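Local coordinates for protein putative metalloprotease II (Bacteroides fragilis, PDB 4ON1) that probably acts as a zinc-dependent endopeptidase of the fragilysin kind, encoded by a pathogenicity island of its bacterium, at residues W54-H62 with L75-I84; W292-S302 with E317-H328. All coordinates share one frame; numbering follows the deposited sequence.

Interaction 1: W54-H62 with L75-I84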
loop_
_atom_site.group_PDB
_atom_site.type_symbol
_atom_site.label_atom_id
_atom_site.label_comp_id
_atom_site.label_asym_id
_atom_site.label_seq_id
_atom_site.Cartn_x
_atom_site.Cartn_y
_atom_site.Cartn_z
ATOM N N TRP A 54 21.689 8.774 -13.005
ATOM C CA TRP A 54 20.637 8.954 -14.000
ATOM C C TRP A 54 19.591 9.939 -13.511
ATOM O O TRP A 54 19.489 10.209 -12.309
ATOM C CB TRP A 54 19.985 7.611 -14.342
ATOM C CG TRP A 54 19.093 7.051 -13.260
ATOM C CD1 TRP A 54 17.726 7.080 -13.227
ATOM C CD2 TRP A 54 19.509 6.378 -12.059
ATOM N NE1 TRP A 54 17.268 6.463 -12.084
ATOM C CE2 TRP A 54 18.339 6.025 -11.352
ATOM C CE3 TRP A 54 20.755 6.036 -11.520
ATOM C CZ2 TRP A 54 18.380 5.349 -10.128
ATOM C CZ3 TRP A 54 20.793 5.366 -10.304
ATOM C CH2 TRP A 54 19.613 5.028 -9.623
ATOM N N THR A 55 18.822 10.486 -14.445
ATOM C CA THR A 55 17.777 11.438 -14.093
ATOM C C THR A 55 16.403 10.798 -14.132
ATOM O O THR A 55 16.145 9.892 -14.924
ATOM C CB THR A 55 17.759 12.649 -15.036
ATOM O OG1 THR A 55 17.563 12.194 -16.382
ATOM C CG2 THR A 55 19.068 13.399 -14.948
ATOM N N THR A 56 15.522 11.280 -13.267
ATOM C CA THR A 56 14.127 10.883 -13.303
ATOM C C THR A 56 13.295 12.107 -12.972
ATOM O O THR A 56 13.803 13.081 -12.417
ATOM C CB THR A 56 13.814 9.747 -12.317
ATOM O OG1 THR A 56 12.456 9.321 -12.495
ATOM C CG2 THR A 56 14.004 10.222 -10.882
ATOM N N SER A 57 12.023 12.079 -13.334
ATOM C CA SER A 57 11.142 13.172 -12.965
ATOM C C SER A 57 9.993 12.618 -12.135
ATOM O O SER A 57 9.539 11.508 -12.379
ATOM C CB SER A 57 10.628 13.899 -14.207
ATOM O OG SER A 57 9.586 13.167 -14.819
ATOM N N ILE A 58 9.536 13.377 -11.142
ATOM C CA ILE A 58 8.359 12.973 -10.374
ATOM C C ILE A 58 7.491 14.183 -10.059
ATOM O O ILE A 58 7.948 15.325 -10.147
ATOM C CB ILE A 58 8.715 12.270 -9.038
ATOM C CG1 ILE A 58 9.333 13.252 -8.051
ATOM C CG2 ILE A 58 9.622 11.071 -9.256
ATOM C CD1 ILE A 58 9.581 12.629 -6.687
ATOM N N LYS A 59 6.233 13.929 -9.709
ATOM C CA LYS A 59 5.376 14.993 -9.213
ATOM C C LYS A 59 4.456 14.452 -8.141
ATOM O O LYS A 59 4.278 13.234 -8.005
ATOM C CB LYS A 59 4.549 15.626 -10.329
ATOM C CG LYS A 59 3.552 14.692 -10.957
ATOM C CD LYS A 59 2.688 15.422 -11.980
ATOM C CE LYS A 59 3.534 16.142 -13.018
ATOM N NZ LYS A 59 2.704 16.756 -14.097
ATOM N N ALA A 60 3.886 15.367 -7.368
ATOM C CA ALA A 60 2.930 15.007 -6.335
ATOM C C ALA A 60 1.677 14.405 -6.959
ATOM O O ALA A 60 1.257 14.815 -8.038
ATOM C CB ALA A 60 2.573 16.227 -5.501
ATOM N N ILE A 61 1.085 13.433 -6.276
ATOM C CA ILE A 61 -0.155 12.805 -6.737
ATOM C C ILE A 61 -1.357 13.532 -6.160
ATOM O O ILE A 61 -1.449 13.720 -4.945
ATOM C CB ILE A 61 -0.238 11.324 -6.334
ATOM C CG1 ILE A 61 0.918 10.543 -6.958
ATOM C CG2 ILE A 61 -1.581 10.727 -6.766
ATOM C CD1 ILE A 61 0.917 9.076 -6.594
ATOM N N HIS A 62 -2.278 13.935 -7.028
ATOM C CA HIS A 62 -3.472 14.657 -6.591
ATOM C C HIS A 62 -4.695 13.737 -6.562
ATOM O O HIS A 62 -4.686 12.669 -7.170
ATOM C CB HIS A 62 -3.716 15.852 -7.515
ATOM C CG HIS A 62 -2.538 16.769 -7.626
ATOM N ND1 HIS A 62 -2.060 17.504 -6.562
ATOM C CD2 HIS A 62 -1.724 17.050 -8.672
ATOM C CE1 HIS A 62 -1.009 18.205 -6.950
ATOM N NE2 HIS A 62 -0.784 17.948 -8.227
ATOM N N LEU A 75 2.039 11.447 -1.547
ATOM C CA LEU A 75 2.480 10.462 -2.521
ATOM C C LEU A 75 3.045 11.171 -3.745
ATOM O O LEU A 75 2.621 12.274 -4.084
ATOM C CB LEU A 75 1.324 9.541 -2.930
ATOM C CG LEU A 75 0.643 8.727 -1.829
ATOM C CD1 LEU A 75 -0.419 7.796 -2.412
ATOM C CD2 LEU A 75 1.676 7.916 -1.066
ATOM N N PHE A 76 4.004 10.527 -4.401
ATOM C CA PHE A 76 4.632 11.084 -5.590
ATOM C C PHE A 76 4.797 9.968 -6.600
ATOM O O PHE A 76 4.895 8.806 -6.214
ATOM C CB PHE A 76 5.994 11.704 -5.266
ATOM C CG PHE A 76 5.964 12.696 -4.140
ATOM C CD1 PHE A 76 5.912 14.060 -4.404
ATOM C CD2 PHE A 76 6.012 12.267 -2.817
ATOM C CE1 PHE A 76 5.897 14.985 -3.370
ATOM C CE2 PHE A 76 5.995 13.182 -1.774
ATOM C CZ PHE A 76 5.936 14.545 -2.052
ATOM N N GLU A 77 4.818 10.314 -7.883
ATOM C CA GLU A 77 5.044 9.320 -8.922
ATOM C C GLU A 77 5.775 9.888 -10.137
ATOM O O GLU A 77 5.714 11.090 -10.425
ATOM C CB GLU A 77 3.716 8.701 -9.372
ATOM C CG GLU A 77 2.811 9.654 -10.133
ATOM C CD GLU A 77 1.465 9.030 -10.479
ATOM O OE1 GLU A 77 1.313 7.800 -10.314
ATOM O OE2 GLU A 77 0.558 9.775 -10.910
ATOM N N GLY A 78 6.478 8.998 -10.830
ATOM C CA GLY A 78 7.152 9.296 -12.080
ATOM C C GLY A 78 6.178 9.594 -13.195
ATOM O O GLY A 78 5.052 9.094 -13.198
ATOM N N GLN A 79 6.611 10.415 -14.144
ATOM C CA GLN A 79 5.728 10.885 -15.202
ATOM C C GLN A 79 5.417 9.910 -16.325
ATOM O O GLN A 79 4.248 9.693 -16.645
ATOM C CB GLN A 79 6.320 12.157 -15.797
ATOM C CG GLN A 79 6.021 13.331 -14.926
ATOM C CD GLN A 79 4.612 13.243 -14.389
ATOM O OE1 GLN A 79 4.402 12.969 -13.211
ATOM N NE2 GLN A 79 3.632 13.482 -15.256
ATOM N N ASP A 80 6.442 9.319 -16.921
ATOM C CA ASP A 80 6.231 8.505 -18.110
ATOM C C ASP A 80 7.395 7.554 -18.298
ATOM O O ASP A 80 8.521 7.986 -18.565
ATOM C CB ASP A 80 6.057 9.405 -19.344
ATOM C CG ASP A 80 5.890 8.613 -20.638
ATOM O OD1 ASP A 80 5.482 7.434 -20.576
ATOM O OD2 ASP A 80 6.159 9.177 -21.722
ATOM N N LYS A 81 7.116 6.260 -18.125
ATOM C CA LYS A 81 8.124 5.201 -18.241
ATOM C C LYS A 81 9.148 5.309 -17.109
ATOM O O LYS A 81 10.003 4.440 -16.940
ATOM C CB LYS A 81 8.789 5.220 -19.618
ATOM C CG LYS A 81 7.789 4.960 -20.733
ATOM C CD LYS A 81 8.447 4.842 -22.089
ATOM C CE LYS A 81 7.390 4.745 -23.177
ATOM N NZ LYS A 81 7.987 4.710 -24.538
ATOM N N ASP A 82 9.051 6.403 -16.360
ATOM C CA ASP A 82 9.905 6.682 -15.222
ATOM C C ASP A 82 9.761 5.511 -14.261
ATOM O O ASP A 82 10.749 4.985 -13.745
ATOM C CB ASP A 82 9.490 7.993 -14.550
ATOM C CG ASP A 82 10.012 9.218 -15.277
ATOM O OD1 ASP A 82 10.802 9.057 -16.232
ATOM O OD2 ASP A 82 9.614 10.343 -14.903
ATOM N N SER A 83 8.507 5.116 -14.044
ATOM C CA SER A 83 8.151 4.021 -13.147
ATOM C C SER A 83 8.811 4.178 -11.779
ATOM O O SER A 83 9.515 3.282 -11.306
ATOM C CB SER A 83 8.532 2.677 -13.772
ATOM O OG SER A 83 7.905 1.601 -13.093
ATOM N N ILE A 84 8.584 5.330 -11.158
ATOM C CA ILE A 84 9.066 5.588 -9.805
ATOM C C ILE A 84 7.929 6.108 -8.917
ATOM O O ILE A 84 7.047 6.823 -9.388
ATOM C CB ILE A 84 10.254 6.590 -9.834
ATOM C CG1 ILE A 84 10.675 7.013 -8.425
ATOM C CG2 ILE A 84 9.908 7.808 -10.661
ATOM C CD1 ILE A 84 11.943 7.843 -8.400
HETATM O O HOH W 1 -0.225 13.073 -2.449
#

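Interaction 2: W292-S302 with E317-H328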
loop_
_atom_site.group_PDB
_atom_site.type_symbol
_atom_site.label_atom_id
_atom_site.label_comp_id
_atom_site.label_asym_id
_atom_site.label_seq_id
_atom_site.Cartn_x
_atom_site.Cartn_y
_atom_site.Cartn_z
ATOM N N TRP A 292 -2.818 -14.871 7.886
ATOM C CA TRP A 292 -3.812 -15.702 8.545
ATOM C C TRP A 292 -3.723 -17.137 8.051
ATOM O O TRP A 292 -3.030 -17.419 7.068
ATOM C CB TRP A 292 -5.222 -15.149 8.321
ATOM C CG TRP A 292 -5.436 -13.838 8.997
ATOM C CD1 TRP A 292 -5.961 -13.635 10.241
ATOM C CD2 TRP A 292 -5.099 -12.543 8.484
ATOM N NE1 TRP A 292 -5.980 -12.292 10.530
ATOM C CE2 TRP A 292 -5.456 -11.601 9.469
ATOM C CE3 TRP A 292 -4.535 -12.092 7.288
ATOM C CZ2 TRP A 292 -5.273 -10.230 9.289
ATOM C CZ3 TRP A 292 -4.352 -10.734 7.112
ATOM C CH2 TRP A 292 -4.723 -9.817 8.107
ATOM N N ASP A 293 -4.418 -18.035 8.744
ATOM C CA ASP A 293 -4.498 -19.438 8.353
ATOM C C ASP A 293 -3.114 -20.046 8.124
ATOM O O ASP A 293 -2.827 -20.555 7.038
ATOM C CB ASP A 293 -5.350 -19.603 7.090
ATOM C CG ASP A 293 -5.788 -21.041 6.870
ATOM O OD1 ASP A 293 -6.157 -21.708 7.861
ATOM O OD2 ASP A 293 -5.748 -21.508 5.711
ATOM N N SER A 294 -2.257 -19.955 9.140
ATOM C CA SER A 294 -0.916 -20.537 9.090
ATOM C C SER A 294 -0.146 -20.179 7.815
ATOM O O SER A 294 0.453 -21.049 7.181
ATOM C CB SER A 294 -1.004 -22.056 9.232
ATOM O OG SER A 294 -1.711 -22.398 10.409
ATOM N N GLY A 295 -0.176 -18.905 7.436
ATOM C CA GLY A 295 0.585 -18.427 6.291
ATOM C C GLY A 295 -0.088 -18.531 4.938
ATOM O O GLY A 295 0.434 -18.032 3.939
ATOM N N LYS A 296 -1.257 -19.158 4.891
ATOM C CA LYS A 296 -1.912 -19.405 3.609
ATOM C C LYS A 296 -2.798 -18.234 3.144
ATOM O O LYS A 296 -3.094 -18.098 1.953
ATOM C CB LYS A 296 -2.738 -20.689 3.703
ATOM C CG LYS A 296 -1.897 -21.943 3.964
ATOM C CD LYS A 296 -2.772 -23.180 4.139
ATOM C CE LYS A 296 -1.956 -24.461 4.011
ATOM N NZ LYS A 296 -2.818 -25.674 3.884
ATOM N N THR A 297 -3.203 -17.370 4.070
ATOM C CA THR A 297 -4.079 -16.253 3.705
ATOM C C THR A 297 -3.424 -14.890 3.908
ATOM O O THR A 297 -2.959 -14.576 5.003
ATOM C CB THR A 297 -5.397 -16.302 4.510
ATOM O OG1 THR A 297 -6.124 -17.487 4.157
ATOM C CG2 THR A 297 -6.267 -15.085 4.199
ATOM N N PHE A 298 -3.410 -14.072 2.858
ATOM C CA PHE A 298 -2.742 -12.774 2.921
ATOM C C PHE A 298 -3.729 -11.640 3.154
ATOM O O PHE A 298 -3.362 -10.568 3.638
ATOM C CB PHE A 298 -1.967 -12.504 1.630
ATOM C CG PHE A 298 -1.141 -13.668 1.167
ATOM C CD1 PHE A 298 -0.422 -14.428 2.076
ATOM C CD2 PHE A 298 -1.085 -14.000 -0.176
ATOM C CE1 PHE A 298 0.339 -15.508 1.651
ATOM C CE2 PHE A 298 -0.328 -15.075 -0.609
ATOM C CZ PHE A 298 0.385 -15.829 0.310
ATOM N N GLY A 299 -4.982 -11.881 2.794
ATOM C CA GLY A 299 -6.025 -10.883 2.919
ATOM C C GLY A 299 -7.368 -11.554 2.738
ATOM O O GLY A 299 -7.441 -12.670 2.226
ATOM N N TYR A 300 -8.431 -10.888 3.171
ATOM C CA TYR A 300 -9.770 -11.450 3.060
ATOM C C TYR A 300 -10.801 -10.340 3.100
ATOM O O TYR A 300 -10.784 -9.508 4.004
ATOM C CB TYR A 300 -10.027 -12.465 4.179
ATOM C CG TYR A 300 -11.354 -13.194 4.062
ATOM C CD1 TYR A 300 -11.517 -14.256 3.185
ATOM C CD2 TYR A 300 -12.436 -12.820 4.846
ATOM C CE1 TYR A 300 -12.729 -14.919 3.087
ATOM C CE2 TYR A 300 -13.643 -13.466 4.758
ATOM C CZ TYR A 300 -13.787 -14.516 3.880
ATOM O OH TYR A 300 -14.999 -15.160 3.810
ATOM N N ALA A 301 -11.689 -10.333 2.110
ATOM C CA ALA A 301 -12.701 -9.287 1.981
ATOM C C ALA A 301 -14.080 -9.805 2.365
ATOM O O ALA A 301 -14.406 -10.968 2.111
ATOM C CB ALA A 301 -12.717 -8.747 0.551
ATOM N N SER A 302 -14.897 -8.937 2.959
ATOM C CA SER A 302 -16.223 -9.337 3.435
ATOM C C SER A 302 -17.162 -9.723 2.302
ATOM O O SER A 302 -18.123 -10.456 2.517
ATOM C CB SER A 302 -16.861 -8.228 4.270
ATOM O OG SER A 302 -17.074 -7.073 3.498
ATOM N N GLU A 317 -20.392 -3.254 7.641
ATOM C CA GLU A 317 -20.525 -4.472 6.840
ATOM C C GLU A 317 -19.485 -4.551 5.738
ATOM O O GLU A 317 -19.213 -5.633 5.219
ATOM C CB GLU A 317 -21.925 -4.565 6.234
ATOM C CG GLU A 317 -22.991 -4.965 7.240
ATOM C CD GLU A 317 -24.392 -4.713 6.728
ATOM O OE1 GLU A 317 -24.557 -4.509 5.505
ATOM O OE2 GLU A 317 -25.327 -4.708 7.553
ATOM N N VAL A 318 -18.927 -3.403 5.359
ATOM C CA VAL A 318 -17.877 -3.378 4.345
ATOM C C VAL A 318 -16.517 -3.368 5.023
ATOM O O VAL A 318 -16.092 -2.358 5.569
ATOM C CB VAL A 318 -17.990 -2.154 3.403
ATOM C CG1 VAL A 318 -16.841 -2.151 2.395
ATOM C CG2 VAL A 318 -19.327 -2.155 2.686
ATOM N N ALA A 319 -15.845 -4.509 5.007
ATOM C CA ALA A 319 -14.595 -4.638 5.725
ATOM C C ALA A 319 -13.704 -5.684 5.101
ATOM O O ALA A 319 -14.153 -6.530 4.322
ATOM C CB ALA A 319 -14.849 -4.976 7.203
ATOM N N ALA A 320 -12.432 -5.619 5.457
ATOM C CA ALA A 320 -11.475 -6.612 5.023
ATOM C C ALA A 320 -10.367 -6.711 6.050
ATOM O O ALA A 320 -10.272 -5.895 6.958
ATOM C CB ALA A 320 -10.906 -6.260 3.656
ATOM N N ILE A 321 -9.537 -7.730 5.905
ATOM C CA ILE A 321 -8.299 -7.806 6.648
ATOM C C ILE A 321 -7.180 -7.952 5.620
ATOM O O ILE A 321 -7.387 -8.531 4.549
ATOM C CB ILE A 321 -8.312 -8.974 7.637
ATOM C CG1 ILE A 321 -8.371 -10.304 6.893
ATOM C CG2 ILE A 321 -9.543 -8.888 8.546
ATOM C CD1 ILE A 321 -8.560 -11.501 7.818
ATOM N N SER A 322 -6.007 -7.417 5.928
ATOM C CA SER A 322 -4.913 -7.445 4.967
ATOM C C SER A 322 -3.559 -7.427 5.637
ATOM O O SER A 322 -3.351 -6.703 6.608
ATOM C CB SER A 322 -5.017 -6.255 4.008
ATOM O OG SER A 322 -3.958 -6.301 3.062
ATOM N N THR A 323 -2.631 -8.211 5.098
ATOM C CA THR A 323 -1.234 -8.096 5.488
ATOM C C THR A 323 -0.674 -6.780 4.948
ATOM O O THR A 323 -1.219 -6.209 3.998
ATOM C CB THR A 323 -0.399 -9.271 4.955
ATOM O OG1 THR A 323 0.911 -9.255 5.551
ATOM C CG2 THR A 323 -0.293 -9.201 3.436
ATOM N N THR A 324 0.387 -6.273 5.566
ATOM C CA THR A 324 1.073 -5.101 5.018
ATOM C C THR A 324 2.500 -5.448 4.620
ATOM O O THR A 324 3.259 -4.575 4.200
ATOM C CB THR A 324 1.121 -3.932 6.011
ATOM O OG1 THR A 324 1.700 -4.381 7.245
ATOM C CG2 THR A 324 -0.272 -3.409 6.265
ATOM N N SER A 325 2.860 -6.720 4.774
ATOM C CA SER A 325 4.222 -7.182 4.511
ATOM C C SER A 325 4.718 -6.794 3.117
ATOM O O SER A 325 3.986 -6.900 2.131
ATOM C CB SER A 325 4.303 -8.706 4.680
ATOM O OG SER A 325 5.546 -9.188 4.206
ATOM N N SER A 326 5.970 -6.345 3.057
ATOM C CA SER A 326 6.659 -6.021 1.806
ATOM C C SER A 326 6.679 -7.181 0.815
ATOM O O SER A 326 6.773 -6.972 -0.391
ATOM C CB SER A 326 8.105 -5.598 2.101
ATOM O OG SER A 326 8.154 -4.530 3.031
ATOM N N SER A 327 6.617 -8.402 1.339
ATOM C CA SER A 327 6.558 -9.610 0.521
ATOM C C SER A 327 5.240 -9.716 -0.221
ATOM O O SER A 327 5.125 -10.481 -1.174
ATOM C CB SER A 327 6.768 -10.855 1.379
ATOM O OG SER A 327 8.002 -10.781 2.065
ATOM N N HIS A 328 4.235 -8.984 0.251
ATOM C CA HIS A 328 2.916 -8.991 -0.381
ATOM C C HIS A 328 2.431 -7.574 -0.646
ATOM O O HIS A 328 1.432 -7.130 -0.064
ATOM C CB HIS A 328 1.919 -9.739 0.502
ATOM C CG HIS A 328 2.327 -11.146 0.795
ATOM N ND1 HIS A 328 2.108 -12.184 -0.088
ATOM C CD2 HIS A 328 2.955 -11.690 1.865
ATOM C CE1 HIS A 328 2.576 -13.304 0.428
ATOM N NE2 HIS A 328 3.094 -13.033 1.613
HETATM O O HOH W 2 -19.692 -6.741 2.938
#

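Interaction 1: W54-H62 with L75-I84
K59 and E77 form the hydrogen-bonded pair at the centre of an antiparallel ladder between strands 52-68 and 71-78. K59 N gives to E77 O at 3.0 Å, and E77 N returns a bond to K59 O, also at 3.0 Å and close to in line with the carbonyl. I61 N continues the ladder to L75 O at 2.9 Å, approaching from above the carbonyl plane. Beyond it, water 1 donates to I61 O and accepts from L75 N, bridging I61 and L75 where it stands in for the return bond of this pair.

Polar side chains work at the other end. S57 OG donates to D82 OD2 at 2.8 Å; its chi1 of 78° sets the hydroxyl between the backbone N and carbonyl carbon, facing the loop that follows strand 71-78. Q79 N also donates to D82 OD2, at 3.1 Å and from above the carboxylate plane. D82 OD2 thus takes donors from strand 52-68 and from the start of its own loop, although the poor order of Q79 and D82 leaves this tie less certain.

Apolar contacts occupy both faces. I58 divides its branches: CG2 meets I84 CG2 at 3.6 Å, while CD1 lies against F76 CB. On that same face A60 packs obliquely beside the F76 ring. On the face of K59 and E77, I61 runs crosswise to the extended E77 chain, with I61 CG1 3.8 Å from E77 CG, and its CD1 reaches L75 CB at 3.7 Å.

The pairing belongs to a beta hairpin in the N-terminal domain of fragilysin type. Strand 43-49 borders the hairpin through backbone bonds to W54 and T56, and strand 84-88 pairs with 71-78 on its other side. I38 packs on I58, whereas I95 and L97 of strand 92-99 close over I84.

Interaction 2: W292-S302 with E317-H328
W292 lays one face of its indole against I321, whose CD1 stands 3.7 Å from the centroid of the five-membered ring and 17° off the ring normal, a CH-pi contact. With a chi1 of 65° I321 holds CG1 between its backbone N and carbonyl carbon, and from there the branch also touches Y300, I321 CG1 to Y300 CB at 3.8 Å. The far rim of the indole abuts the backbone, T323 N lying near the ring plane 3.7 Å from W292 CZ3. A type I' turn with a classic beta bulge, K296 and T297 both opposite W292, folds the chain back to F298.

From F298 the two segments run antiparallel. Y300 and I321 exchange backbone bonds, F298 O receives T323 N almost head-on at 2.9 Å, and S302 N reaches A319 O. The arrangement is that expected of a metzincin, whose one antiparallel edge strand, here 299-301, borders the active-site cleft. A301 lies about 4 Å, side chain to side chain, from the zinc ligand H338, and its backbone bonds to D176, a fourth protein ligand of the zinc ion. Strand 284-288 flanks 319-323 on the other side.

At one end, F298 and H328 bring their rings together obliquely, centroids 3.9 Å apart and planes at 31°, with H328 CE1 over the centre of the phenyl face; Y356 meets both rings. At the other, water 2 donates to E317 O and lies 2.7 Å from S302 OG.

Both interactions pair antiparallel strands, but they belong to different parts of the protein and share no strand, with about 14 Å between their nearest atoms. Interaction 1 lies in the N-terminal domain, away from the zinc and only partly buried: mainly apolar residues (I58, A60, F76) line one face of its hairpin, while the other mixes I61 with charged chains, beside a poorly ordered loop. Interaction 2 is largely buried in the catalytic region beside the metal. There, aromatic faces carry much of the side-chain contact, whereas interaction 1 relies on aliphatic packing and a serine-aspartate bond. Small residues (A301, S322) face helix 331-340, which carries the zinc ligand H338.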